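Local coordinates for PDZ domain protein (Parabacteroides distasonis, PDB 4L8N) that is of unknown function but binds magnesium and combines N-terminal and C-terminal PDZ domains with a DUF4136 domain, at residues S102-E107 with G311-I316; Y307-I312 with D324-S329; T133-D138 with V258-E263; L187-Y192 with R247-K252. All blocks are in the same frame, centred on the assembly; numbering follows the deposited sequence. Where two conformers were deposited one is given.

Contact 1: residues S102-E107 with G311-I316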
loop_
_atom_site.group_PDB
_atom_site.type_symbol
_atom_site.label_atom_id
_atom_site.label_comp_id
_atom_site.label_asym_id
_atom_site.label_seq_id
_atom_site.Cartn_x
_atom_site.Cartn_y
_atom_site.Cartn_z
ATOM N N SER A 102 -29.762 31.941 -21.120
ATOM C CA SER A 102 -29.485 30.661 -21.797
ATOM C C SER A 102 -28.514 30.783 -22.977
ATOM O O SER A 102 -27.749 29.852 -23.205
ATOM C CB SER A 102 -30.778 30.012 -22.288
ATOM O OG SER A 102 -31.531 30.908 -23.098
ATOM N N ASN A 103 -28.550 31.914 -23.713
ATOM C CA ASN A 103 -27.719 32.187 -24.897
ATOM C C ASN A 103 -26.402 32.979 -24.587
ATOM O O ASN A 103 -25.690 33.371 -25.521
ATOM C CB ASN A 103 -28.556 32.965 -25.928
ATOM C CG ASN A 103 -29.023 34.329 -25.461
ATOM O OD1 ASN A 103 -29.302 34.554 -24.279
ATOM N ND2 ASN A 103 -29.122 35.274 -26.379
ATOM N N ALA A 104 -26.085 33.206 -23.291
ATOM C CA ALA A 104 -24.898 33.955 -22.859
ATOM C C ALA A 104 -23.640 33.086 -22.799
ATOM O O ALA A 104 -23.671 31.951 -22.309
ATOM C CB ALA A 104 -25.133 34.601 -21.500
ATOM N N ILE A 105 -22.543 33.626 -23.361
ATOM C CA ILE A 105 -21.210 33.042 -23.322
ATOM C C ILE A 105 -20.427 34.010 -22.461
ATOM O O ILE A 105 -20.332 35.198 -22.800
ATOM C CB ILE A 105 -20.566 32.755 -24.721
ATOM C CG1 ILE A 105 -21.399 31.758 -25.560
ATOM C CG2 ILE A 105 -19.114 32.260 -24.588
ATOM C CD1 ILE A 105 -21.640 30.296 -24.950
ATOM N N THR A 106 -19.962 33.532 -21.306
ATOM C CA THR A 106 -19.248 34.362 -20.353
ATOM C C THR A 106 -17.753 34.359 -20.648
ATOM O O THR A 106 -17.240 33.448 -21.316
ATOM C CB THR A 106 -19.509 33.888 -18.917
ATOM O OG1 THR A 106 -18.884 32.632 -18.704
ATOM C CG2 THR A 106 -20.974 33.814 -18.575
ATOM N N GLU A 107 -17.050 35.363 -20.106
ATOM C CA GLU A 107 -15.603 35.483 -20.219
ATOM C C GLU A 107 -14.917 34.299 -19.517
ATOM O O GLU A 107 -13.859 33.880 -19.965
ATOM C CB GLU A 107 -15.115 36.823 -19.665
ATOM C CG GLU A 107 -15.505 38.007 -20.546
ATOM C CD GLU A 107 -15.193 39.363 -19.946
ATOM O OE1 GLU A 107 -15.307 39.528 -18.708
ATOM O OE2 GLU A 107 -14.813 40.262 -20.727
ATOM N N GLY A 311 -16.795 41.802 -17.622
ATOM C CA GLY A 311 -18.166 41.561 -17.194
ATOM C C GLY A 311 -19.145 41.365 -18.327
ATOM O O GLY A 311 -20.334 41.207 -18.071
ATOM N N ILE A 312 -18.660 41.380 -19.587
ATOM C CA ILE A 312 -19.491 41.228 -20.788
ATOM C C ILE A 312 -19.767 39.742 -21.047
ATOM O O ILE A 312 -18.861 38.903 -20.965
ATOM C CB ILE A 312 -18.842 41.909 -22.052
ATOM C CG1 ILE A 312 -18.627 43.423 -21.862
ATOM C CG2 ILE A 312 -19.643 41.650 -23.345
ATOM C CD1 ILE A 312 -17.449 44.026 -22.706
ATOM N N SER A 313 -21.031 39.442 -21.376
ATOM C CA SER A 313 -21.511 38.143 -21.818
ATOM C C SER A 313 -21.901 38.291 -23.309
ATOM O O SER A 313 -22.452 39.322 -23.697
ATOM C CB SER A 313 -22.655 37.669 -20.940
ATOM O OG SER A 313 -22.151 37.341 -19.655
ATOM N N TYR A 314 -21.524 37.324 -24.151
ATOM C CA TYR A 314 -21.728 37.383 -25.607
ATOM C C TYR A 314 -22.784 36.369 -26.054
ATOM O O TYR A 314 -22.978 35.363 -25.364
ATOM C CB TYR A 314 -20.385 37.118 -26.341
ATOM C CG TYR A 314 -19.242 38.026 -25.922
ATOM C CD1 TYR A 314 -18.406 37.685 -24.865
ATOM C CD2 TYR A 314 -18.999 39.224 -26.581
ATOM C CE1 TYR A 314 -17.370 38.525 -24.460
ATOM C CE2 TYR A 314 -17.961 40.067 -26.191
ATOM C CZ TYR A 314 -17.137 39.708 -25.139
ATOM O OH TYR A 314 -16.097 40.526 -24.758
ATOM N N ASP A 315 -23.457 36.618 -27.206
ATOM C CA ASP A 315 -24.481 35.708 -27.751
ATOM C C ASP A 315 -23.806 34.500 -28.394
ATOM O O ASP A 315 -23.017 34.671 -29.312
ATOM C CB ASP A 315 -25.378 36.444 -28.779
ATOM C CG ASP A 315 -26.767 35.864 -29.052
ATOM O OD1 ASP A 315 -26.905 34.619 -29.072
ATOM O OD2 ASP A 315 -27.699 36.659 -29.336
ATOM N N ILE A 316 -24.125 33.281 -27.924
ATOM C CA ILE A 316 -23.583 32.003 -28.427
ATOM C C ILE A 316 -23.691 31.902 -29.981
ATOM O O ILE A 316 -22.842 31.266 -30.608
ATOM C CB ILE A 316 -24.261 30.790 -27.704
ATOM C CG1 ILE A 316 -23.559 29.438 -28.032
ATOM C CG2 ILE A 316 -25.794 30.748 -27.896
ATOM C CD1 ILE A 316 -24.006 28.196 -27.184
#
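Ile105 and Tyr314 form an antiparallel hydrogen-bonded pair, CA atoms 4.9 Å apart, that lays strand 104-105 along strand 312-315. Ile105 N gives to Tyr314 O at 2.7 Å, Tyr314 N returns the bond to Ile105 O, and Ile316 N reaches Asn103 O at 2.9 Å. Beside this ladder the isoleucine side chains cross obliquely: Ile105 CG1 lies 3.7 Å from Ile316 CB, and Ile105 CD1 touches Ile316 CG1. Asn103 ND2 stands 3.5 Å from Asp315 OD1, the amide turned 88° against the carboxylate. Thr106 N-caps the helix starting at Glu107. The extended chain of Glu107 passes Ile312 O with its CG, and OE1 takes the N-H of Gly311 at 2.9 Å, nearly straight (176°) but from above the carboxylate plane. OE2 is bonded to Thr310 OG1 and Tyr413 OH, itself linked to Tyr314 OH. An alanine in place of Glu107 would probably leave Gly311 N and the Thr310 and Tyr413 hydroxyls without their shared partner and open a gap beside Ile312 O. Strand addition antiparallel to 312-315 is reminiscent of PDZ peptide binding, the Glu107 side-chain carboxylate probably replacing a peptide's C-terminal one, and three bonds would probably keep it ionised.

Contact 2: residues Y307-I312 with D324-S329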
loop_
_atom_site.group_PDB
_atom_site.type_symbol
_atom_site.label_atom_id
_atom_site.label_comp_id
_atom_site.label_asym_id
_atom_site.label_seq_id
_atom_site.Cartn_x
_atom_site.Cartn_y
_atom_site.Cartn_z
ATOM N N TYR A 307 -7.809 35.269 -16.118
ATOM C CA TYR A 307 -8.248 35.959 -17.319
ATOM C C TYR A 307 -8.547 37.417 -17.025
ATOM O O TYR A 307 -8.761 37.778 -15.869
ATOM C CB TYR A 307 -9.466 35.258 -17.959
ATOM C CG TYR A 307 -10.741 35.252 -17.135
ATOM C CD1 TYR A 307 -10.979 34.257 -16.190
ATOM C CD2 TYR A 307 -11.764 36.160 -17.390
ATOM C CE1 TYR A 307 -12.156 34.229 -15.446
ATOM C CE2 TYR A 307 -12.967 36.113 -16.685
ATOM C CZ TYR A 307 -13.152 35.153 -15.702
ATOM O OH TYR A 307 -14.325 35.093 -14.988
ATOM N N ASN A 308 -8.550 38.258 -18.079
ATOM C CA ASN A 308 -8.961 39.669 -18.000
ATOM C C ASN A 308 -10.480 39.685 -17.992
ATOM O O ASN A 308 -11.111 39.186 -18.940
ATOM C CB ASN A 308 -8.419 40.511 -19.169
ATOM C CG ASN A 308 -7.052 41.127 -18.998
ATOM O OD1 ASN A 308 -6.515 41.316 -17.897
ATOM N ND2 ASN A 308 -6.485 41.518 -20.111
ATOM N N TYR A 309 -11.058 40.205 -16.896
ATOM C CA TYR A 309 -12.486 40.301 -16.687
ATOM C C TYR A 309 -13.008 41.726 -16.923
ATOM O O TYR A 309 -12.499 42.681 -16.325
ATOM C CB TYR A 309 -12.807 39.848 -15.262
ATOM C CG TYR A 309 -14.244 40.076 -14.844
ATOM C CD1 TYR A 309 -15.261 39.239 -15.292
ATOM C CD2 TYR A 309 -14.584 41.116 -13.982
ATOM C CE1 TYR A 309 -16.584 39.440 -14.908
ATOM C CE2 TYR A 309 -15.898 41.313 -13.575
ATOM C CZ TYR A 309 -16.897 40.475 -14.046
ATOM O OH TYR A 309 -18.198 40.645 -13.645
ATOM N N THR A 310 -14.053 41.848 -17.763
ATOM C CA THR A 310 -14.753 43.103 -18.064
ATOM C C THR A 310 -16.224 42.999 -17.579
ATOM O O THR A 310 -16.815 43.997 -17.185
ATOM C CB THR A 310 -14.690 43.464 -19.552
ATOM O OG1 THR A 310 -15.560 42.597 -20.278
ATOM C CG2 THR A 310 -13.275 43.447 -20.130
ATOM N N GLY A 311 -16.795 41.802 -17.622
ATOM C CA GLY A 311 -18.166 41.561 -17.194
ATOM C C GLY A 311 -19.145 41.365 -18.327
ATOM O O GLY A 311 -20.334 41.207 -18.071
ATOM N N ILE A 312 -18.660 41.380 -19.587
ATOM C CA ILE A 312 -19.491 41.228 -20.788
ATOM C C ILE A 312 -19.767 39.742 -21.047
ATOM O O ILE A 312 -18.861 38.903 -20.965
ATOM C CB ILE A 312 -18.842 41.909 -22.052
ATOM C CG1 ILE A 312 -18.627 43.423 -21.862
ATOM C CG2 ILE A 312 -19.643 41.650 -23.345
ATOM C CD1 ILE A 312 -17.449 44.026 -22.706
ATOM N N ASP A 324 -25.496 40.662 -21.879
ATOM C CA ASP A 324 -25.550 41.083 -20.470
ATOM C C ASP A 324 -24.223 41.737 -20.044
ATOM O O ASP A 324 -23.194 41.550 -20.702
ATOM C CB ASP A 324 -25.873 39.870 -19.561
ATOM C CG ASP A 324 -26.299 40.160 -18.128
ATOM O OD1 ASP A 324 -26.490 41.355 -17.790
ATOM O OD2 ASP A 324 -26.436 39.185 -17.338
ATOM N N VAL A 325 -24.265 42.532 -18.960
ATOM C CA VAL A 325 -23.117 43.225 -18.360
ATOM C C VAL A 325 -23.272 43.098 -16.851
ATOM O O VAL A 325 -24.230 43.636 -16.312
ATOM C CB VAL A 325 -22.977 44.714 -18.808
ATOM C CG1 VAL A 325 -21.734 45.346 -18.201
ATOM C CG2 VAL A 325 -22.940 44.857 -20.321
ATOM N N ASP A 326 -22.359 42.379 -16.175
ATOM C CA ASP A 326 -22.372 42.154 -14.719
ATOM C C ASP A 326 -22.416 43.478 -13.942
ATOM O O ASP A 326 -21.741 44.438 -14.313
ATOM C CB ASP A 326 -21.178 41.298 -14.277
ATOM C CG ASP A 326 -21.142 39.916 -14.909
ATOM O OD1 ASP A 326 -22.090 39.582 -15.661
ATOM O OD2 ASP A 326 -20.157 39.179 -14.673
ATOM N N ARG A 327 -23.253 43.519 -12.887
ATOM C CA ARG A 327 -23.583 44.708 -12.092
ATOM C C ARG A 327 -22.375 45.567 -11.652
ATOM O O ARG A 327 -22.422 46.783 -11.846
ATOM C CB ARG A 327 -24.442 44.344 -10.863
ATOM N N ASN A 328 -21.331 44.976 -11.061
ATOM C CA ASN A 328 -20.219 45.779 -10.538
ATOM C C ASN A 328 -18.938 45.430 -11.240
ATOM O O ASN A 328 -17.957 45.014 -10.614
ATOM C CB ASN A 328 -20.111 45.557 -9.029
ATOM C CG ASN A 328 -21.386 45.955 -8.336
ATOM O OD1 ASN A 328 -21.765 47.137 -8.299
ATOM N ND2 ASN A 328 -22.143 44.960 -7.908
ATOM N N SER A 329 -18.962 45.583 -12.564
ATOM C CA SER A 329 -17.890 45.162 -13.435
ATOM C C SER A 329 -17.231 46.316 -14.144
ATOM O O SER A 329 -17.885 47.336 -14.335
ATOM C CB SER A 329 -18.450 44.197 -14.471
ATOM O OG SER A 329 -19.348 44.847 -15.355
HETATM O O HOH W 1 -22.485 39.692 -18.257
#
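Ile312 and Val325 make an antiparallel non-hydrogen-bonded pair, CA atoms 4.8 Å apart, at the open end of a beta hairpin of strands 312-315 and 322-325, probably part of the C-terminal PDZ domain. The tight part lies around Gly311. Thr310 O is 3.2 Å from Ser329 CB, and Gly311 CA packs on the same carbon; a CB on Gly311 would clash there, and its positive phi (105°) also suits a residue without one. The Tyr309 ring packs against this bend, with Gly311 N over the rim of one face. Its CG is anti to the backbone N (chi1 172°), and its OH gives to Asp326 OD2 at 2.7 Å on the anti side, ring and carboxylate planes 39° apart. A phenylalanine in place of Tyr309 would probably leave Asp326 OD2 without this donor and the carboxylate freer to turn. The wetter side begins at the other oxygen of partly exposed Asp326: one water gives to both Asp326 OD1 and Gly311 O, and the backbone adds Asp326 N to Gly311 O at 3.0 Å. Ser329, N-cap of helix 330-333, fastens the turn locally, its OG giving to Asp326 O at 2.6 Å.

Contact 3: residues T133-D138 with V258-E263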
loop_
_atom_site.group_PDB
_atom_site.type_symbol
_atom_site.label_atom_id
_atom_site.label_comp_id
_atom_site.label_asym_id
_atom_site.label_seq_id
_atom_site.Cartn_x
_atom_site.Cartn_y
_atom_site.Cartn_z
ATOM N N THR A 133 -5.967 6.112 4.379
ATOM C CA THR A 133 -6.811 6.847 5.336
ATOM C C THR A 133 -7.778 5.861 5.922
ATOM O O THR A 133 -8.569 5.248 5.198
ATOM C CB THR A 133 -7.485 8.089 4.685
ATOM O OG1 THR A 133 -6.484 8.763 3.935
ATOM C CG2 THR A 133 -8.019 9.073 5.714
ATOM N N THR A 134 -7.666 5.683 7.247
ATOM C CA THR A 134 -8.419 4.728 8.058
ATOM C C THR A 134 -9.127 5.445 9.174
ATOM O O THR A 134 -8.523 6.259 9.873
ATOM C CB THR A 134 -7.473 3.675 8.637
ATOM O OG1 THR A 134 -6.496 3.294 7.664
ATOM C CG2 THR A 134 -8.215 2.456 9.168
ATOM N N VAL A 135 -10.405 5.138 9.342
ATOM C CA VAL A 135 -11.225 5.722 10.384
ATOM C C VAL A 135 -11.801 4.609 11.261
ATOM O O VAL A 135 -11.846 3.446 10.837
ATOM C CB VAL A 135 -12.339 6.673 9.841
ATOM C CG1 VAL A 135 -11.741 7.756 8.944
ATOM C CG2 VAL A 135 -13.440 5.909 9.109
ATOM N N THR A 136 -12.265 4.993 12.475
ATOM C CA THR A 136 -12.926 4.123 13.453
ATOM C C THR A 136 -14.181 3.495 12.801
ATOM O O THR A 136 -14.810 4.097 11.922
ATOM C CB THR A 136 -13.244 4.898 14.761
ATOM O OG1 THR A 136 -13.859 4.013 15.699
ATOM C CG2 THR A 136 -14.144 6.143 14.543
ATOM N N SER A 137 -14.514 2.278 13.213
ATOM C CA SER A 137 -15.674 1.579 12.677
ATOM C C SER A 137 -16.928 2.034 13.421
ATOM O O SER A 137 -18.040 1.774 12.953
ATOM C CB SER A 137 -15.480 0.065 12.743
ATOM O OG SER A 137 -15.133 -0.358 14.053
ATOM N N ASP A 138 -16.750 2.768 14.550
ATOM C CA ASP A 138 -17.849 3.373 15.324
ATOM C C ASP A 138 -18.376 4.567 14.533
ATOM O O ASP A 138 -17.585 5.352 14.005
ATOM C CB ASP A 138 -17.386 3.790 16.732
ATOM C CG ASP A 138 -16.772 2.669 17.555
ATOM O OD1 ASP A 138 -17.157 1.492 17.349
ATOM O OD2 ASP A 138 -15.911 2.964 18.409
ATOM N N VAL A 258 -8.528 5.590 18.169
ATOM C CA VAL A 258 -8.057 6.348 17.017
ATOM C C VAL A 258 -9.273 6.593 16.136
ATOM O O VAL A 258 -9.921 5.638 15.683
ATOM C CB VAL A 258 -6.893 5.660 16.262
ATOM C CG1 VAL A 258 -6.529 6.446 15.004
ATOM C CG2 VAL A 258 -5.679 5.507 17.171
ATOM N N LEU A 259 -9.624 7.879 15.963
ATOM C CA LEU A 259 -10.786 8.297 15.174
ATOM C C LEU A 259 -10.474 8.281 13.693
ATOM O O LEU A 259 -11.272 7.801 12.887
ATOM C CB LEU A 259 -11.258 9.708 15.574
ATOM C CG LEU A 259 -11.661 9.948 17.026
ATOM C CD1 LEU A 259 -11.871 11.401 17.256
ATOM C CD2 LEU A 259 -12.968 9.247 17.371
ATOM N N TRP A 260 -9.313 8.808 13.348
ATOM C CA TRP A 260 -8.866 9.000 11.981
ATOM C C TRP A 260 -7.345 8.945 11.945
ATOM O O TRP A 260 -6.666 9.513 12.832
ATOM C CB TRP A 260 -9.376 10.389 11.514
ATOM C CG TRP A 260 -9.114 10.761 10.079
ATOM C CD1 TRP A 260 -9.993 10.655 9.041
ATOM C CD2 TRP A 260 -7.986 11.487 9.576
ATOM N NE1 TRP A 260 -9.458 11.211 7.908
ATOM C CE2 TRP A 260 -8.218 11.718 8.201
ATOM C CE3 TRP A 260 -6.787 11.949 10.147
ATOM C CZ2 TRP A 260 -7.316 12.417 7.400
ATOM C CZ3 TRP A 260 -5.865 12.583 9.334
ATOM C CH2 TRP A 260 -6.157 12.857 7.991
ATOM N N GLU A 261 -6.820 8.245 10.923
ATOM C CA GLU A 261 -5.395 8.063 10.700
ATOM C C GLU A 261 -5.135 8.094 9.214
ATOM O O GLU A 261 -5.871 7.479 8.443
ATOM C CB GLU A 261 -4.902 6.736 11.340
ATOM C CG GLU A 261 -3.381 6.573 11.401
ATOM C CD GLU A 261 -2.839 5.349 12.124
ATOM O OE1 GLU A 261 -3.153 5.177 13.321
ATOM O OE2 GLU A 261 -2.042 4.598 11.520
ATOM N N CYS A 262 -4.129 8.871 8.811
ATOM C CA CYS A 262 -3.697 8.990 7.429
ATOM C C CYS A 262 -2.207 8.751 7.368
ATOM O O CYS A 262 -1.433 9.398 8.090
ATOM C CB CYS A 262 -4.081 10.328 6.809
ATOM S SG CYS A 262 -3.862 10.387 5.007
ATOM N N GLU A 263 -1.825 7.741 6.570
ATOM C CA GLU A 263 -0.447 7.295 6.404
ATOM C C GLU A 263 -0.044 7.362 4.946
ATOM O O GLU A 263 -0.704 6.803 4.080
ATOM C CB GLU A 263 -0.282 5.859 6.943
ATOM C CG GLU A 263 1.146 5.441 7.240
ATOM C CD GLU A 263 1.313 3.983 7.609
ATOM O OE1 GLU A 263 0.842 3.573 8.694
ATOM O OE2 GLU A 263 1.956 3.253 6.824
HETATM O O HOH W 2 -4.110 4.707 7.886
#
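Val135 and Thr133 both meet the indole of Trp260 from the same side, obliquely, where strand 123-135 runs antiparallel to strand 258-268, the short axes 168° apart. Trp260 CB leaves the sheet on the face that also carries Thr133, Val135 and Cys262, and lies 4.4 Å from Val135 CG1. CG is anti to the backbone N (chi1 -176°) and stays near the same methyl. CD1 presses on Val135 CG1 at 3.4 Å. At NE1 the neighbour changes: Thr133 CG2 sits 3.4 Å away, and the same methyl follows the six-membered ring to CE2 at 3.6 Å and CZ2 at 3.8 Å. The N-H itself is used outside the pair, bonded to Thr292 OG1, while Tyr289 meets the indole edge-to-face. Cys262 N lies over the rim of one ring face. Beneath the side chains, Thr134 and Glu261 form the hydrogen-bonded pair, Thr134 N giving to Glu261 O at 2.8 Å and Glu261 N returning to Thr134 O. Past the end of strand 123-135, Thr136 N still reaches Leu259 O at 3.0 Å, although from above the carbonyl plane. On the other face the Glu261 chain leads away to Arg247 of strand 240-250, and Thr134, whose OG1 bonds to Lys132 and a water, packs on Glu261 of the second subunit. Leu259, with helix-like backbone angles, and Trp260 both bond to Ile248, consistent with a classic beta bulge; the whole is an antiparallel ladder within the DUF4136 region of a larger mixed sheet, a tryptophan laid across its neighbouring strand.

Contact 4: residues L187-Y192 with R247-K252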
loop_
_atom_site.group_PDB
_atom_site.type_symbol
_atom_site.label_atom_id
_atom_site.label_comp_id
_atom_site.label_asym_id
_atom_site.label_seq_id
_atom_site.Cartn_x
_atom_site.Cartn_y
_atom_site.Cartn_z
ATOM N N LEU A 187 -6.157 14.345 20.663
ATOM C CA LEU A 187 -4.710 14.390 20.708
ATOM C C LEU A 187 -4.166 14.064 19.302
ATOM O O LEU A 187 -4.598 13.071 18.700
ATOM C CB LEU A 187 -4.200 13.403 21.754
ATOM C CG LEU A 187 -2.710 13.495 22.104
ATOM C CD1 LEU A 187 -2.442 14.677 23.052
ATOM C CD2 LEU A 187 -2.231 12.173 22.733
ATOM N N ILE A 188 -3.263 14.912 18.761
ATOM C CA ILE A 188 -2.667 14.633 17.448
ATOM C C ILE A 188 -1.292 13.988 17.666
ATOM O O ILE A 188 -0.498 14.462 18.479
ATOM C CB ILE A 188 -2.640 15.860 16.471
ATOM C CG1 ILE A 188 -4.039 16.106 15.850
ATOM C CG2 ILE A 188 -1.678 15.620 15.308
ATOM C CD1 ILE A 188 -4.964 16.803 16.646
ATOM N N GLN A 189 -1.047 12.879 16.966
ATOM C CA GLN A 189 0.200 12.118 17.021
ATOM C C GLN A 189 0.745 11.886 15.614
ATOM O O GLN A 189 0.001 11.532 14.702
ATOM C CB GLN A 189 -0.024 10.774 17.737
ATOM C CG GLN A 189 1.246 10.126 18.308
ATOM C CD GLN A 189 0.957 9.164 19.462
ATOM O OE1 GLN A 189 0.455 8.038 19.274
ATOM N NE2 GLN A 189 1.276 9.591 20.691
ATOM N N THR A 190 2.042 12.107 15.427
ATOM C CA THR A 190 2.642 11.862 14.118
ATOM C C THR A 190 3.712 10.825 14.228
ATOM O O THR A 190 4.415 10.717 15.238
ATOM C CB THR A 190 3.159 13.115 13.415
ATOM O OG1 THR A 190 4.021 13.859 14.273
ATOM C CG2 THR A 190 2.045 13.973 12.917
ATOM N N PHE A 191 3.785 10.032 13.184
ATOM C CA PHE A 191 4.801 9.030 13.005
ATOM C C PHE A 191 5.433 9.256 11.616
ATOM O O PHE A 191 4.789 9.756 10.691
ATOM C CB PHE A 191 4.249 7.611 13.218
ATOM C CG PHE A 191 3.041 7.236 12.395
ATOM C CD1 PHE A 191 1.779 7.740 12.706
ATOM C CD2 PHE A 191 3.150 6.335 11.346
ATOM C CE1 PHE A 191 0.655 7.351 11.973
ATOM C CE2 PHE A 191 2.029 5.936 10.631
ATOM C CZ PHE A 191 0.787 6.441 10.951
ATOM N N TYR A 192 6.720 8.961 11.513
ATOM C CA TYR A 192 7.505 9.168 10.294
ATOM C C TYR A 192 8.696 8.230 10.281
ATOM O O TYR A 192 9.158 7.787 11.332
ATOM C CB TYR A 192 7.975 10.639 10.174
ATOM C CG TYR A 192 8.559 11.184 11.458
ATOM C CD1 TYR A 192 9.894 10.964 11.789
ATOM C CD2 TYR A 192 7.762 11.864 12.376
ATOM C CE1 TYR A 192 10.421 11.405 13.001
ATOM C CE2 TYR A 192 8.290 12.348 13.573
ATOM C CZ TYR A 192 9.621 12.111 13.883
ATOM O OH TYR A 192 10.152 12.557 15.067
ATOM N N ARG A 247 -2.147 10.822 13.224
ATOM C CA ARG A 247 -3.050 10.037 14.062
ATOM C C ARG A 247 -3.897 10.995 14.881
ATOM O O ARG A 247 -3.338 11.845 15.582
ATOM C CB ARG A 247 -2.249 9.077 14.965
ATOM C CG ARG A 247 -2.985 7.790 15.337
ATOM C CD ARG A 247 -2.108 6.833 16.141
ATOM N NE ARG A 247 -1.718 5.642 15.378
ATOM C CZ ARG A 247 -0.469 5.345 15.026
ATOM N NH1 ARG A 247 0.536 6.135 15.388
ATOM N NH2 ARG A 247 -0.215 4.251 14.318
ATOM N N ILE A 248 -5.261 10.906 14.758
ATOM C CA ILE A 248 -6.178 11.786 15.530
ATOM C C ILE A 248 -6.853 10.917 16.619
ATOM O O ILE A 248 -7.747 10.116 16.315
ATOM C CB ILE A 248 -7.209 12.586 14.659
ATOM C CG1 ILE A 248 -6.507 13.530 13.650
ATOM C CG2 ILE A 248 -8.240 13.331 15.556
ATOM C CD1 ILE A 248 -7.447 14.346 12.709
ATOM N N ILE A 249 -6.381 11.049 17.877
ATOM C CA ILE A 249 -6.835 10.203 18.988
ATOM C C ILE A 249 -7.871 10.906 19.877
ATOM O O ILE A 249 -7.597 11.964 20.445
ATOM C CB ILE A 249 -5.618 9.693 19.843
ATOM C CG1 ILE A 249 -4.534 9.009 18.983
ATOM C CG2 ILE A 249 -6.071 8.760 20.970
ATOM C CD1 ILE A 249 -3.194 9.566 19.228
ATOM N N ASP A 250 -9.027 10.253 20.049
ATOM C CA ASP A 250 -10.140 10.658 20.911
ATOM C C ASP A 250 -9.705 10.688 22.371
ATOM O O ASP A 250 -9.094 9.725 22.846
ATOM C CB ASP A 250 -11.289 9.653 20.730
ATOM C CG ASP A 250 -12.555 9.850 21.550
ATOM O OD1 ASP A 250 -12.671 10.894 22.234
ATOM O OD2 ASP A 250 -13.440 8.958 21.495
ATOM N N GLN A 251 -10.064 11.763 23.093
ATOM C CA GLN A 251 -9.767 11.915 24.514
ATOM C C GLN A 251 -11.034 11.986 25.347
ATOM O O GLN A 251 -10.950 11.884 26.573
ATOM C CB GLN A 251 -8.937 13.182 24.788
ATOM C CG GLN A 251 -7.617 13.321 24.043
ATOM C CD GLN A 251 -6.643 12.226 24.333
ATOM O OE1 GLN A 251 -6.542 11.252 23.593
ATOM N NE2 GLN A 251 -5.899 12.372 25.408
ATOM N N LYS A 252 -12.206 12.190 24.717
ATOM C CA LYS A 252 -13.436 12.379 25.486
ATOM C C LYS A 252 -14.511 11.267 25.344
ATOM O O LYS A 252 -15.017 10.850 26.373
ATOM C CB LYS A 252 -14.062 13.761 25.188
ATOM C CG LYS A 252 -14.362 14.055 23.719
ATOM C CD LYS A 252 -15.151 15.348 23.540
ATOM C CE LYS A 252 -16.606 15.137 23.208
ATOM N NZ LYS A 252 -17.352 16.426 23.138
#
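Gln189 with Arg247, and Leu187 with Ile249, are the two hydrogen-bonded pairs of an antiparallel ladder between strands 186-196 and 240-250 in the DUF4136 part of the large mixed sheet. Each pair is closed both ways: Leu187 N to Ile249 O at 2.8 Å with Ile249 N returning to Leu187 O, then Gln189 N to Arg247 O at 2.9 Å with Arg247 N giving to Gln189 O. The short axes stand 147° apart. Between these pairs Ile188 and Ile248 turn to the opposite face, side by side, CG1 to CG1 4.2 Å; Ile188 continues onto Leu172 of helix 158-175 and Ile248 onto Trp260. On the face of Leu187 and Gln189, Ile249 CD1 crosses to Gln189 CB at 3.7 Å. The end of Gln189 works elsewhere: NE2 bonds to Ser151 OG and OE1 to Ser137 OG of the second subunit, tying this face to the dimer. Further along, Phe191 receives the guanidinium of Arg247, in one of two deposited conformers. The flat groups stack with planes 23° apart and centres 4.4 Å apart, an off-centre cation-pi contact in which Arg247 NH1 comes 3.4 Å from Phe191 CD1. Phe191 CB points toward strand 240-250, and CG lies between the backbone N and carbonyl carbon (chi1 54°). Arg247 NE keeps a salt bridge to Glu261; in this conformer the group would be held from two neighbouring strands, though the second makes this doubtful. Where strand 240-250 ends, an Asx turn begins, Lys252 N giving to Asp250 OD1 at 2.8 Å.

The four contacts form two pairs on opposite sides of the chain's centre. Contacts 1 and 2 share Gly311 and Ile312 and touch through the carboxylate of Glu107, and their strands 312-315 and 322-325 are sheet neighbours. Contact 2 is the more buried and leans on side-chain hydroxyl, carboxylate and water bonds; contact 1 is a partly exposed strand addition. Contacts 3 and 4, centres about 10 Å apart, hold consecutive strands of one mixed sheet, joined by Glu261 and Arg247, and both reach the second subunit. Contact 3 puts Trp260 and methyl groups on one face, Thr134 and Glu261 on the other; the Gln189 face of contact 4 mixes aliphatic, aromatic and polar groups.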